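Probable adhesion protein (Pseudomonas aeruginosa PAO1, PDB 6R3Z) binds divalent metal ions such as ferrous iron, manganese and nickel, and probably serves as the periplasmic solute-binding component of a metal transport system. Local coordinates at residues Val20-Gly25 against Arg146-Arg151; Val64-Phe69 against His111-Ile116; Pro83-Asn88 against Ala127-Lys132; Ala169-Ala174 against Val273-Glu278; Val195-Ala198 against Glu202-Pro205. All coordinates share one frame; numbering follows the deposited sequence.

Contact 1: residues Val20-Gly25 against Arg146-Arg151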
# COMPACT_ATOMS: atom_id res chain seq x y z
N VAL A 20 -11.03 -6.84 1.09
CA VAL A 20 -12.03 -7.83 0.68
C VAL A 20 -12.60 -8.60 1.89
O VAL A 20 -13.83 -8.72 1.99
CB VAL A 20 -11.50 -8.74 -0.47
CG1 VAL A 20 -12.50 -9.84 -0.82
CG2 VAL A 20 -11.17 -7.89 -1.72
N SER A 21 -11.74 -9.06 2.82
CA SER A 21 -12.20 -9.79 4.02
C SER A 21 -13.20 -8.94 4.84
O SER A 21 -14.23 -9.45 5.27
CB SER A 21 -11.02 -10.17 4.91
OG SER A 21 -10.17 -11.06 4.21
N ASN A 22 -12.91 -7.64 5.02
CA ASN A 22 -13.81 -6.75 5.76
C ASN A 22 -15.12 -6.50 5.02
O ASN A 22 -16.17 -6.40 5.66
CB ASN A 22 -13.12 -5.47 6.16
CG ASN A 22 -12.36 -5.68 7.45
OD1 ASN A 22 -12.94 -5.64 8.54
ND2 ASN A 22 -11.04 -5.93 7.35
N ILE A 23 -15.07 -6.45 3.67
CA ILE A 23 -16.26 -6.27 2.85
C ILE A 23 -17.17 -7.54 2.89
O ILE A 23 -18.37 -7.41 3.04
CB ILE A 23 -15.90 -5.91 1.39
CG1 ILE A 23 -15.21 -4.51 1.30
CG2 ILE A 23 -17.15 -5.96 0.48
CD1 ILE A 23 -14.44 -4.28 0.01
N VAL A 24 -16.61 -8.73 2.64
CA VAL A 24 -17.41 -9.96 2.50
C VAL A 24 -17.71 -10.70 3.80
O VAL A 24 -18.69 -11.45 3.86
CB VAL A 24 -16.78 -10.93 1.46
CG1 VAL A 24 -16.55 -10.22 0.13
CG2 VAL A 24 -15.49 -11.58 1.98
N GLY A 25 -16.83 -10.57 4.80
CA GLY A 25 -16.96 -11.33 6.03
C GLY A 25 -16.95 -12.82 5.73
O GLY A 25 -16.16 -13.29 4.91
N ARG A 146 -19.22 0.27 4.40
CA ARG A 146 -19.46 1.51 5.15
C ARG A 146 -18.92 1.44 6.59
O ARG A 146 -18.30 2.40 7.03
CB ARG A 146 -20.95 1.94 5.10
CG ARG A 146 -21.48 2.22 3.68
CD ARG A 146 -20.69 3.27 2.90
NE ARG A 146 -21.25 3.51 1.55
CZ ARG A 146 -20.98 2.77 0.48
NH1 ARG A 146 -21.53 3.07 -0.70
NH2 ARG A 146 -20.17 1.72 0.57
N ALA A 147 -19.09 0.29 7.28
CA ALA A 147 -18.55 0.09 8.65
C ALA A 147 -17.01 0.11 8.62
O ALA A 147 -16.38 0.74 9.48
CB ALA A 147 -19.03 -1.23 9.23
N TYR A 148 -16.42 -0.49 7.59
CA TYR A 148 -14.96 -0.55 7.47
C TYR A 148 -14.38 0.85 7.25
O TYR A 148 -13.43 1.22 7.94
CB TYR A 148 -14.52 -1.52 6.37
CG TYR A 148 -13.03 -1.78 6.34
CD1 TYR A 148 -12.34 -2.19 7.49
CD2 TYR A 148 -12.31 -1.70 5.15
CE1 TYR A 148 -10.98 -2.50 7.45
CE2 TYR A 148 -10.94 -1.95 5.11
CZ TYR A 148 -10.29 -2.38 6.25
OH TYR A 148 -8.94 -2.64 6.19
N ALA A 149 -15.01 1.64 6.34
CA ALA A 149 -14.64 3.03 6.05
C ALA A 149 -14.74 3.90 7.32
O ALA A 149 -13.88 4.75 7.53
CB ALA A 149 -15.54 3.59 4.96
N LYS A 150 -15.73 3.62 8.20
CA LYS A 150 -15.89 4.36 9.45
C LYS A 150 -14.65 4.09 10.36
O LYS A 150 -14.11 5.03 10.96
CB LYS A 150 -17.20 3.96 10.15
CG LYS A 150 -17.57 4.87 11.31
CD LYS A 150 -18.90 4.48 11.95
CE LYS A 150 -19.13 5.30 13.20
NZ LYS A 150 -20.26 4.77 14.01
N ARG A 151 -14.21 2.82 10.43
CA ARG A 151 -13.04 2.42 11.23
C ARG A 151 -11.78 3.10 10.69
O ARG A 151 -10.97 3.58 11.48
CB ARG A 151 -12.86 0.88 11.29
CG ARG A 151 -13.91 0.20 12.19
CD ARG A 151 -13.37 -1.02 12.94
NE ARG A 151 -12.61 -1.97 12.11
CZ ARG A 151 -13.13 -2.88 11.29
NH1 ARG A 151 -14.45 -2.96 11.13
NH2 ARG A 151 -12.34 -3.72 10.62
O HOH W 1 -15.65 -4.49 8.80

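Contact 2: residues Val64-Phe69 against His111-Ile116. With NI (nickel (II) ion), chain B.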
# COMPACT_ATOMS: atom_id res chain seq x y z
N VAL A 64 -2.80 -0.50 -11.17
CA VAL A 64 -2.19 0.80 -11.50
C VAL A 64 -0.65 0.76 -11.41
O VAL A 64 0.01 1.80 -11.45
CB VAL A 64 -2.80 1.98 -10.71
CG1 VAL A 64 -4.25 2.24 -11.16
CG2 VAL A 64 -2.71 1.77 -9.19
N GLY A 65 -0.11 -0.44 -11.31
CA GLY A 65 1.34 -0.63 -11.31
C GLY A 65 1.91 -1.49 -10.20
O GLY A 65 3.11 -1.78 -10.23
N HIS A 66 1.08 -1.88 -9.20
CA HIS A 66 1.63 -2.71 -8.12
C HIS A 66 1.30 -4.20 -8.22
O HIS A 66 1.72 -4.97 -7.35
CB HIS A 66 1.29 -2.18 -6.71
CG HIS A 66 2.49 -2.24 -5.80
ND1 HIS A 66 3.15 -3.43 -5.55
CD2 HIS A 66 3.17 -1.23 -5.20
CE1 HIS A 66 4.17 -3.12 -4.78
NE2 HIS A 66 4.23 -1.81 -4.54
N ASP A 67 0.61 -4.64 -9.26
CA ASP A 67 0.36 -6.07 -9.40
C ASP A 67 0.30 -6.50 -10.87
O ASP A 67 -0.58 -7.27 -11.27
CB ASP A 67 -0.85 -6.55 -8.57
CG ASP A 67 -2.17 -5.86 -8.85
OD1 ASP A 67 -2.22 -5.02 -9.79
OD2 ASP A 67 -3.14 -6.13 -8.12
N ASP A 68 1.30 -6.07 -11.67
CA ASP A 68 1.40 -6.48 -13.08
C ASP A 68 1.52 -8.00 -13.19
O ASP A 68 0.93 -8.58 -14.10
CB ASP A 68 2.61 -5.80 -13.76
CG ASP A 68 2.47 -4.29 -13.90
OD1 ASP A 68 1.33 -3.79 -13.83
OD2 ASP A 68 3.51 -3.61 -14.10
N PHE A 69 2.22 -8.65 -12.22
CA PHE A 69 2.38 -10.11 -12.16
C PHE A 69 1.03 -10.82 -12.24
O PHE A 69 0.93 -11.85 -12.90
CB PHE A 69 3.14 -10.56 -10.89
CG PHE A 69 2.51 -10.24 -9.55
CD1 PHE A 69 1.57 -11.10 -8.98
CD2 PHE A 69 2.90 -9.12 -8.84
CE1 PHE A 69 1.00 -10.81 -7.74
CE2 PHE A 69 2.34 -8.83 -7.59
CZ PHE A 69 1.38 -9.67 -7.05
N HIS A 111 1.05 3.11 -5.24
CA HIS A 111 0.82 2.84 -3.80
C HIS A 111 -0.42 3.53 -3.22
O HIS A 111 -0.36 4.07 -2.11
CB HIS A 111 2.08 3.19 -2.99
CG HIS A 111 3.29 2.44 -3.42
ND1 HIS A 111 4.13 2.95 -4.41
CD2 HIS A 111 3.81 1.27 -2.97
CE1 HIS A 111 5.11 2.07 -4.53
NE2 HIS A 111 4.95 1.03 -3.70
N THR A 112 -1.54 3.50 -3.97
CA THR A 112 -2.81 4.13 -3.56
C THR A 112 -3.34 3.52 -2.25
O THR A 112 -4.01 4.22 -1.46
CB THR A 112 -3.86 3.98 -4.67
OG1 THR A 112 -4.12 2.59 -4.87
CG2 THR A 112 -3.42 4.66 -5.99
N PHE A 113 -3.02 2.22 -2.00
CA PHE A 113 -3.44 1.52 -0.76
C PHE A 113 -2.81 2.12 0.50
O PHE A 113 -3.31 1.87 1.59
CB PHE A 113 -3.19 0.01 -0.84
CG PHE A 113 -1.82 -0.35 -1.37
CD1 PHE A 113 -0.74 -0.51 -0.50
CD2 PHE A 113 -1.61 -0.54 -2.74
CE1 PHE A 113 0.52 -0.86 -0.99
CE2 PHE A 113 -0.34 -0.87 -3.23
CZ PHE A 113 0.72 -1.02 -2.35
N LEU A 114 -1.74 2.92 0.37
CA LEU A 114 -1.15 3.55 1.56
C LEU A 114 -1.69 4.97 1.75
O LEU A 114 -0.94 5.92 1.86
CB LEU A 114 0.39 3.47 1.57
CG LEU A 114 0.97 2.04 1.52
CD1 LEU A 114 2.45 2.05 1.21
CD2 LEU A 114 0.68 1.26 2.78
N SER A 115 -3.01 5.10 1.72
CA SER A 115 -3.75 6.34 1.89
C SER A 115 -5.07 5.94 2.49
O SER A 115 -5.69 4.99 1.99
CB SER A 115 -4.00 7.03 0.56
OG SER A 115 -5.07 7.96 0.63
N ILE A 116 -5.52 6.65 3.52
CA ILE A 116 -6.82 6.34 4.13
C ILE A 116 -7.94 6.69 3.15
O ILE A 116 -8.85 5.88 2.94
CB ILE A 116 -6.97 7.04 5.52
CG1 ILE A 116 -5.95 6.47 6.57
CG2 ILE A 116 -8.43 6.96 6.03
CD1 ILE A 116 -6.10 4.98 6.93
NI NI B . 6.11 -0.84 -3.71

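Contact 3: residues Pro83-Asn88 against Ala127-Lys132. With EDO (1,2-ethanediol), chain C.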
# COMPACT_ATOMS: atom_id res chain seq x y z
N PRO A 83 -13.55 -12.52 -14.54
CA PRO A 83 -13.86 -11.12 -14.19
C PRO A 83 -12.76 -10.51 -13.30
O PRO A 83 -12.17 -11.17 -12.44
CB PRO A 83 -15.19 -11.23 -13.44
CG PRO A 83 -15.82 -12.48 -13.99
CD PRO A 83 -14.65 -13.42 -14.13
N VAL A 84 -12.46 -9.24 -13.56
CA VAL A 84 -11.43 -8.52 -12.83
C VAL A 84 -12.01 -7.22 -12.30
O VAL A 84 -12.68 -6.48 -13.03
CB VAL A 84 -10.19 -8.31 -13.75
CG1 VAL A 84 -9.39 -7.07 -13.37
CG2 VAL A 84 -9.31 -9.56 -13.80
N ILE A 85 -11.78 -6.98 -11.01
CA ILE A 85 -12.21 -5.73 -10.38
C ILE A 85 -11.03 -4.78 -10.32
O ILE A 85 -10.03 -5.07 -9.64
CB ILE A 85 -12.87 -5.95 -9.00
CG1 ILE A 85 -14.20 -6.72 -9.15
CG2 ILE A 85 -13.06 -4.61 -8.25
CD1 ILE A 85 -14.79 -7.22 -7.79
N GLU A 86 -11.13 -3.67 -11.05
CA GLU A 86 -10.10 -2.62 -11.04
C GLU A 86 -10.41 -1.74 -9.81
O GLU A 86 -11.26 -0.84 -9.86
CB GLU A 86 -10.11 -1.82 -12.37
CG GLU A 86 -9.67 -2.64 -13.58
CD GLU A 86 -8.21 -3.05 -13.68
OE1 GLU A 86 -7.38 -2.54 -12.88
OE2 GLU A 86 -7.89 -3.87 -14.56
N ALA A 87 -9.75 -2.05 -8.67
CA ALA A 87 -10.03 -1.38 -7.39
C ALA A 87 -9.87 0.15 -7.43
O ALA A 87 -10.53 0.86 -6.66
CB ALA A 87 -9.14 -1.95 -6.29
N ASN A 88 -8.95 0.63 -8.27
CA ASN A 88 -8.60 2.05 -8.34
C ASN A 88 -9.39 2.85 -9.37
O ASN A 88 -9.05 4.02 -9.61
CB ASN A 88 -7.09 2.17 -8.58
CG ASN A 88 -6.30 1.90 -7.32
OD1 ASN A 88 -6.37 2.67 -6.35
ND2 ASN A 88 -5.60 0.78 -7.27
N ALA A 127 -16.73 -3.25 -3.07
CA ALA A 127 -18.03 -3.67 -2.55
C ALA A 127 -19.14 -3.56 -3.60
O ALA A 127 -19.97 -4.46 -3.71
CB ALA A 127 -18.40 -2.85 -1.31
N ARG A 128 -19.14 -2.46 -4.38
CA ARG A 128 -20.14 -2.23 -5.43
C ARG A 128 -20.01 -3.32 -6.51
O ARG A 128 -21.02 -3.90 -6.92
CB ARG A 128 -19.93 -0.85 -6.06
CG ARG A 128 -20.89 -0.57 -7.24
CD ARG A 128 -20.80 0.85 -7.73
NE ARG A 128 -21.32 1.79 -6.73
CZ ARG A 128 -21.62 3.06 -6.97
NH1 ARG A 128 -21.49 3.56 -8.19
NH2 ARG A 128 -22.09 3.83 -6.00
N GLU A 129 -18.77 -3.59 -6.94
CA GLU A 129 -18.50 -4.57 -8.00
C GLU A 129 -18.78 -6.01 -7.55
O GLU A 129 -19.36 -6.78 -8.33
CB GLU A 129 -17.09 -4.40 -8.57
CG GLU A 129 -16.91 -3.12 -9.38
CD GLU A 129 -17.98 -2.91 -10.44
OE1 GLU A 129 -18.14 -3.79 -11.32
OE2 GLU A 129 -18.69 -1.88 -10.38
N LEU A 130 -18.42 -6.36 -6.30
CA LEU A 130 -18.70 -7.69 -5.77
C LEU A 130 -20.23 -7.88 -5.67
O LEU A 130 -20.73 -8.96 -5.98
CB LEU A 130 -18.05 -7.92 -4.40
CG LEU A 130 -16.54 -8.11 -4.42
CD1 LEU A 130 -15.99 -8.13 -3.00
CD2 LEU A 130 -16.15 -9.42 -5.17
N GLY A 131 -20.94 -6.82 -5.27
CA GLY A 131 -22.39 -6.82 -5.19
C GLY A 131 -23.07 -7.12 -6.51
O GLY A 131 -24.11 -7.80 -6.54
N LYS A 132 -22.51 -6.61 -7.62
CA LYS A 132 -23.04 -6.85 -8.97
C LYS A 132 -22.85 -8.33 -9.38
O LYS A 132 -23.71 -8.90 -10.05
CB LYS A 132 -22.41 -5.92 -10.00
CG LYS A 132 -22.81 -4.46 -9.85
CD LYS A 132 -22.00 -3.61 -10.81
CE LYS A 132 -22.29 -2.14 -10.68
NZ LYS A 132 -21.37 -1.33 -11.53
C1 EDO C . -15.91 -7.28 -13.32
O1 EDO C . -16.82 -7.74 -12.33
C2 EDO C . -16.01 -5.74 -13.48
O2 EDO C . -15.76 -5.08 -12.24

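Contact 4: residues Ala169-Ala174 against Val273-Glu278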
# COMPACT_ATOMS: atom_id res chain seq x y z
N ALA A 169 7.88 25.20 7.69
CA ALA A 169 8.10 25.24 6.25
C ALA A 169 9.36 24.49 5.79
O ALA A 169 9.39 24.01 4.65
CB ALA A 169 8.15 26.68 5.77
N ASP A 170 10.38 24.39 6.67
CA ASP A 170 11.66 23.71 6.35
C ASP A 170 11.65 22.18 6.60
O ASP A 170 12.71 21.54 6.52
CB ASP A 170 12.82 24.38 7.13
CG ASP A 170 12.86 24.12 8.63
OD1 ASP A 170 11.80 23.75 9.21
OD2 ASP A 170 13.94 24.29 9.24
N PHE A 171 10.47 21.60 6.92
CA PHE A 171 10.38 20.17 7.20
C PHE A 171 10.35 19.35 5.91
O PHE A 171 9.29 18.94 5.45
CB PHE A 171 9.19 19.86 8.11
CG PHE A 171 9.10 18.43 8.60
CD1 PHE A 171 9.97 17.97 9.59
CD2 PHE A 171 8.15 17.56 8.10
CE1 PHE A 171 9.87 16.67 10.08
CE2 PHE A 171 8.04 16.26 8.60
CZ PHE A 171 8.91 15.82 9.58
N ARG A 172 11.53 19.14 5.31
CA ARG A 172 11.62 18.33 4.09
C ARG A 172 11.77 16.87 4.47
O ARG A 172 12.47 16.54 5.43
CB ARG A 172 12.74 18.79 3.17
CG ARG A 172 12.39 20.04 2.33
CD ARG A 172 13.48 20.27 1.29
NE ARG A 172 13.34 21.54 0.56
CZ ARG A 172 12.62 21.68 -0.55
NH1 ARG A 172 11.91 20.67 -1.04
NH2 ARG A 172 12.56 22.86 -1.16
N VAL A 173 11.13 16.01 3.68
CA VAL A 173 11.03 14.56 3.90
C VAL A 173 11.61 13.78 2.71
O VAL A 173 11.38 14.14 1.57
CB VAL A 173 9.51 14.24 4.07
CG1 VAL A 173 9.19 12.75 3.95
CG2 VAL A 173 8.97 14.80 5.39
N ALA A 174 12.32 12.69 3.01
CA ALA A 174 12.81 11.75 2.01
C ALA A 174 12.30 10.33 2.39
O ALA A 174 12.01 10.07 3.57
CB ALA A 174 14.32 11.77 1.94
N VAL A 273 3.32 11.13 12.63
CA VAL A 273 3.01 12.11 13.67
C VAL A 273 4.21 12.30 14.61
O VAL A 273 4.58 13.44 14.90
CB VAL A 273 1.71 11.75 14.44
CG1 VAL A 273 1.57 12.56 15.73
CG2 VAL A 273 0.49 11.95 13.55
N ARG A 274 4.83 11.20 15.05
CA ARG A 274 6.02 11.27 15.94
C ARG A 274 7.16 12.08 15.28
O ARG A 274 7.75 12.94 15.95
CB ARG A 274 6.52 9.88 16.33
CG ARG A 274 7.60 9.95 17.41
CD ARG A 274 7.88 8.61 18.06
NE ARG A 274 8.40 7.63 17.11
CZ ARG A 274 9.69 7.44 16.85
NH1 ARG A 274 10.07 6.51 15.98
NH2 ARG A 274 10.62 8.17 17.47
N ALA A 275 7.45 11.83 13.99
CA ALA A 275 8.49 12.55 13.22
C ALA A 275 8.19 14.07 13.24
O ALA A 275 9.09 14.88 13.50
CB ALA A 275 8.53 12.04 11.79
N ILE A 276 6.92 14.45 13.03
CA ILE A 276 6.55 15.87 13.04
C ILE A 276 6.71 16.45 14.48
O ILE A 276 7.31 17.52 14.65
CB ILE A 276 5.12 16.10 12.49
CG1 ILE A 276 4.99 15.63 11.01
CG2 ILE A 276 4.69 17.58 12.67
CD1 ILE A 276 3.50 15.40 10.52
N GLN A 277 6.19 15.74 15.48
CA GLN A 277 6.28 16.15 16.89
C GLN A 277 7.74 16.37 17.32
O GLN A 277 8.05 17.36 17.99
CB GLN A 277 5.59 15.13 17.81
CG GLN A 277 4.06 15.00 17.61
CD GLN A 277 3.25 16.16 18.14
OE1 GLN A 277 2.66 16.94 17.38
NE2 GLN A 277 3.17 16.30 19.46
N GLU A 278 8.66 15.48 16.86
CA GLU A 278 10.09 15.54 17.19
C GLU A 278 10.87 16.59 16.38
O GLU A 278 12.05 16.82 16.67
CB GLU A 278 10.75 14.15 17.07
CG GLU A 278 10.28 13.13 18.10
CD GLU A 278 10.87 11.73 17.99
OE1 GLU A 278 11.72 11.50 17.11
OE2 GLU A 278 10.47 10.86 18.80

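Contact 5: residues Val195-Ala198 against Glu202-Pro205. With EDO (1,2-ethanediol), chain D.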
# COMPACT_ATOMS: atom_id res chain seq x y z
N VAL A 195 15.04 7.67 -2.51
CA VAL A 195 16.38 7.10 -2.72
C VAL A 195 16.40 6.08 -3.86
O VAL A 195 17.32 6.12 -4.69
CB VAL A 195 16.99 6.55 -1.40
CG1 VAL A 195 18.42 6.04 -1.62
CG2 VAL A 195 16.95 7.61 -0.30
N GLU A 196 15.42 5.16 -3.91
CA GLU A 196 15.36 4.17 -5.00
C GLU A 196 15.10 4.91 -6.33
O GLU A 196 14.15 5.69 -6.44
CB GLU A 196 14.26 3.15 -4.73
CG GLU A 196 14.67 2.15 -3.66
CD GLU A 196 13.70 1.00 -3.43
OE1 GLU A 196 12.53 1.08 -3.86
OE2 GLU A 196 14.13 0.01 -2.81
N PRO A 197 15.97 4.73 -7.34
CA PRO A 197 15.78 5.48 -8.61
C PRO A 197 14.49 5.15 -9.37
O PRO A 197 14.02 5.95 -10.19
CB PRO A 197 17.03 5.16 -9.42
CG PRO A 197 17.55 3.86 -8.84
CD PRO A 197 17.19 3.90 -7.37
N ALA A 198 13.93 3.96 -9.11
CA ALA A 198 12.66 3.48 -9.69
C ALA A 198 12.06 2.48 -8.71
O ALA A 198 12.78 1.97 -7.83
CB ALA A 198 12.90 2.81 -11.04
N GLU A 202 17.25 -0.91 -6.38
CA GLU A 202 18.30 -0.47 -5.47
C GLU A 202 19.18 0.58 -6.20
O GLU A 202 19.52 0.36 -7.37
CB GLU A 202 19.15 -1.68 -5.03
CG GLU A 202 20.24 -1.42 -4.00
CD GLU A 202 20.87 -2.67 -3.40
OE1 GLU A 202 20.17 -3.70 -3.29
OE2 GLU A 202 22.06 -2.61 -3.02
N PRO A 203 19.58 1.69 -5.54
CA PRO A 203 20.50 2.64 -6.21
C PRO A 203 21.89 2.04 -6.39
O PRO A 203 22.28 1.17 -5.62
CB PRO A 203 20.57 3.81 -5.23
CG PRO A 203 20.30 3.19 -3.87
CD PRO A 203 19.28 2.11 -4.15
N SER A 204 22.64 2.51 -7.39
CA SER A 204 24.04 2.14 -7.54
C SER A 204 24.83 2.92 -6.43
O SER A 204 24.29 3.91 -5.88
CB SER A 204 24.55 2.62 -8.90
OG SER A 204 24.51 4.04 -8.95
N PRO A 205 26.14 2.59 -6.19
CA PRO A 205 26.93 3.42 -5.24
C PRO A 205 26.97 4.90 -5.66
O PRO A 205 26.82 5.77 -4.79
CB PRO A 205 28.32 2.77 -5.28
CG PRO A 205 28.03 1.33 -5.66
CD PRO A 205 26.95 1.47 -6.70
C1 EDO D . 23.47 0.49 -2.45
O1 EDO D . 23.91 -0.75 -1.92
C2 EDO D . 24.66 1.16 -3.15
O2 EDO D . 24.97 0.39 -4.31

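Contact 1: residues Val20-Gly25 against Arg146-Arg151
Asn22 lies flat over the ring of Tyr148 and joins helix 14-24, in the N-terminal α/β lobe, to helix 138-160, the long helix that leads from this lobe to the C-terminal one, as in other cluster 9 solute-binding proteins. The stack combines a CH-pi contact with an amide-on-ring overlap. CB of Asn22 stands 3.7 Å from the centroid of the Tyr148 ring, while the amide continues over the same ring with the two planes only 9° apart, its ND2 reaching 3.4 Å from Tyr148 CE1. With CG anti to the backbone N (chi1 -171°), the ring of Tyr148 is carried toward helix 14-24. Tyr148 also touches Val123 of helix 116-133 and Tyr261 and Glu262 of helix 260-277.

Polar contacts fix the rotation of the amide at both ends. ND2 bonds back to Ser18 O, one turn earlier in its own helix. OD1 accepts NH2 of Arg151 at 2.9 Å; the N-H is fairly straight (161°) and OD1 lies near the guanidinium plane, but NH2 comes from above the plane of the amide carbonyl. Arg151 reaches it with a chain bent at chi2 and chi3, and its NH2 also forms a salt bridge with Glu262. A water makes the second link across the contact: it donates to Asn22 OD1 at 3.0 Å and accepts from Arg151 NH1, likewise at 3.0 Å.

Contact 2: residues Val64-Phe69 against His111-Ile116
NE2 of His66 and NE2 of His111 converge on the same nickel ion, at 2.3 and 2.2 Å respectively. Their separation of 3.0 Å, NE2 to NE2, is set by the shared metal and is not a hydrogen bond. The rings meet in an offset edge-to-face manner: the edge of His66 is turned to the face of His111, with the planes 78° apart, and His66 CD2 comes within 3.4 Å of His111 CD2. On the opposite nitrogen, ND1 of His111 is hydrogen-bonded to Asn109, a second-shell partner that helps to set the rotation of the ring.

A third ring completes an aromatic cluster. Phe113 points its CZ edge at the face of His66, 3.8 Å from His66 CD2, so that His66 takes an edge on its face and turns its own edge to His111. With chi1 at 46°, CG of Phe113 sits between its backbone N and carbonyl carbon, which carries the ring back over the type I turn that runs from His111 to Leu114; one face lies over His111 CA. Away from the metal, Val64 CG2 makes a looser apolar contact with Thr112 CG2 (4.4 Å), and the hydroxyl of Thr112 is hydrogen-bonded to Asn88 OD1. His41, His177, His199 and His250 supply the other four ligands of this six-histidine metal site, which lies in the cleft between the two lobes of the cluster 9 solute-binding fold.

Contact 3: residues Pro83-Asn88 against Ala127-Lys132
Ile85 drives its CD1 methyl between two residues of helix 116-133, touching Glu129 CB at 3.7 Å and Leu130 CD2 at the same distance of 3.7 Å. The longer branch does this work because CG1 is placed anti to the carbonyl carbon (chi1 -66°), which extends the chain toward the helix; CG2 touches Glu129 CB more loosely, at 4.0 Å. Ile85 and Leu130 cross at about a right angle, methyl against methyl, whereas against Glu129 the isoleucine meets the aliphatic root of the side chain and leaves its charged end aside.

This is the packing of an edge strand on a flanking helix in an α/β lobe: strand 84-86 is one of the two edge strands of the parallel sheet of order 2-1-3-4 in the N-terminal lobe, bonded through its backbone to strand 58-61, whose Val58 also touches both Ile85 and Leu130. Helix 14-24 lies next to Leu130 through Val24.

The bend of Glu129 at chi2 turns its carboxylate away from the strand. There OE2 forms a salt bridge with NZ of Lys132, 3.0 Å away and on the syn side, three residues further along the same helix. OE1 accepts a bond of 2.9 Å from O2 of a 1,2-ethanediol molecule, probably from the crystallisation liquor, which lies beside the strand with its C1 3.3 Å from Val84 O.

Contact 4: residues Ala169-Ala174 against Val273-Glu278
Phe171 is the centre of an inverse gamma turn, closed by a bond of 2.9 Å from Arg172 N to Asp170 O, and its CA lies 8.2 Å from that of Ile276, the nearest backbone approach to helix 260-277. The turn leads straight into strand 172-175, a central strand of the parallel sheet in the C-terminal α/β lobe, so that the contact sets the approach to this strand against the C-terminal part of helix 260-277.

A single ring carries the packing. CG of Phe171 is anti to the backbone N (chi1 -172°), which aims the phenyl group away from the turn and at the helix, where its far end lodges between two consecutive residues. CE2 rests 3.9 Å from CG1 of Ile276, and the two side chains cross at about a right angle. On the other side of the ring tip, CE1 stands 3.9 Å from the carbonyl oxygen of Ala275, and CZ is 4.4 Å from Ala275 CB. At Ala275 the ring thus meets the backbone carbonyl as well as the side chain. All three residues are buried. Val222 of strand 220-226 and Ser279 also touch Phe171, while Ile276 is backed by Leu163.

Near the last turn, Glu278 has two partners within its own surroundings. Its OE1 is bonded to Tyr246 OH, and OE2 receives NH2 of Arg274 in a salt bridge of 3.0 Å, on its syn side but tilted 28° from the carboxylate plane.

Contact 5: residues Val195-Ala198 against Glu202-Pro205
Two proline rings, Pro197 and Pro203, meet across a short loop between strand 193-194 and helix 205-217, and the contact is made by carbon atoms with no polar bond between the segments. CD of Pro197 lies 3.7 Å from CA of Pro203 and 4.0 Å from its CB, so CD of the first proline abuts the backbone as well as the ring of the second. Val195 touches Pro203 as well: CG1 of the valine meets Pro203 CG at 4.1 Å, and the carbonyl oxygen of Val195 comes to 4.0 Å from Pro203 CB. The valine reaches it because CG1 is anti to the backbone N (chi1 -177°). Tyr233 touches both Val195 and Pro203.

Strand 193-194 is an edge strand of the C-terminal parallel sheet, and the loop that follows it carries the metal ligand His199 in the residues between the two segments. Its second half ends at a helix N-cap: the hydroxyl of Ser204 caps a backbone N of the first turn, while its own N bonds to Gln207 OE1. On the first half, Glu196 OE1 makes weak hydrogen bonds to ND1 of the metal ligand His177 and to Gly200 N. A 1,2-ethanediol molecule, probably from the crystallisation liquor, links Glu202 and Pro203, its O1 donating to Glu202 OE2 (2.8 Å) and its O2 to Pro203 O (3.1 Å).

How the contacts relate
From the N terminus, contact 1 opens on helix 14-24 and closes a long loop on helix 138-160, enclosing contacts 2 and 3, whose segments alternate along the chain. Contact 2 brings metal ligands together at the cleft, and contact 3 ties an edge strand to helix 116-133; they meet at Asn88, which touches Val64 and hydrogen-bonds to Thr112. Contacts 1 and 3 touch through Ile23 on Ala127 and Val24 on Leu130, so the two share packing in the N-terminal lobe. After the long helix, contact 4 ties strand 172-175 to helix 260-277 in the C-terminal lobe, with contact 5 nested inside its loop. Contacts 3 and 4 lie on opposite sides of the chain's centre, about 37 Å between centres.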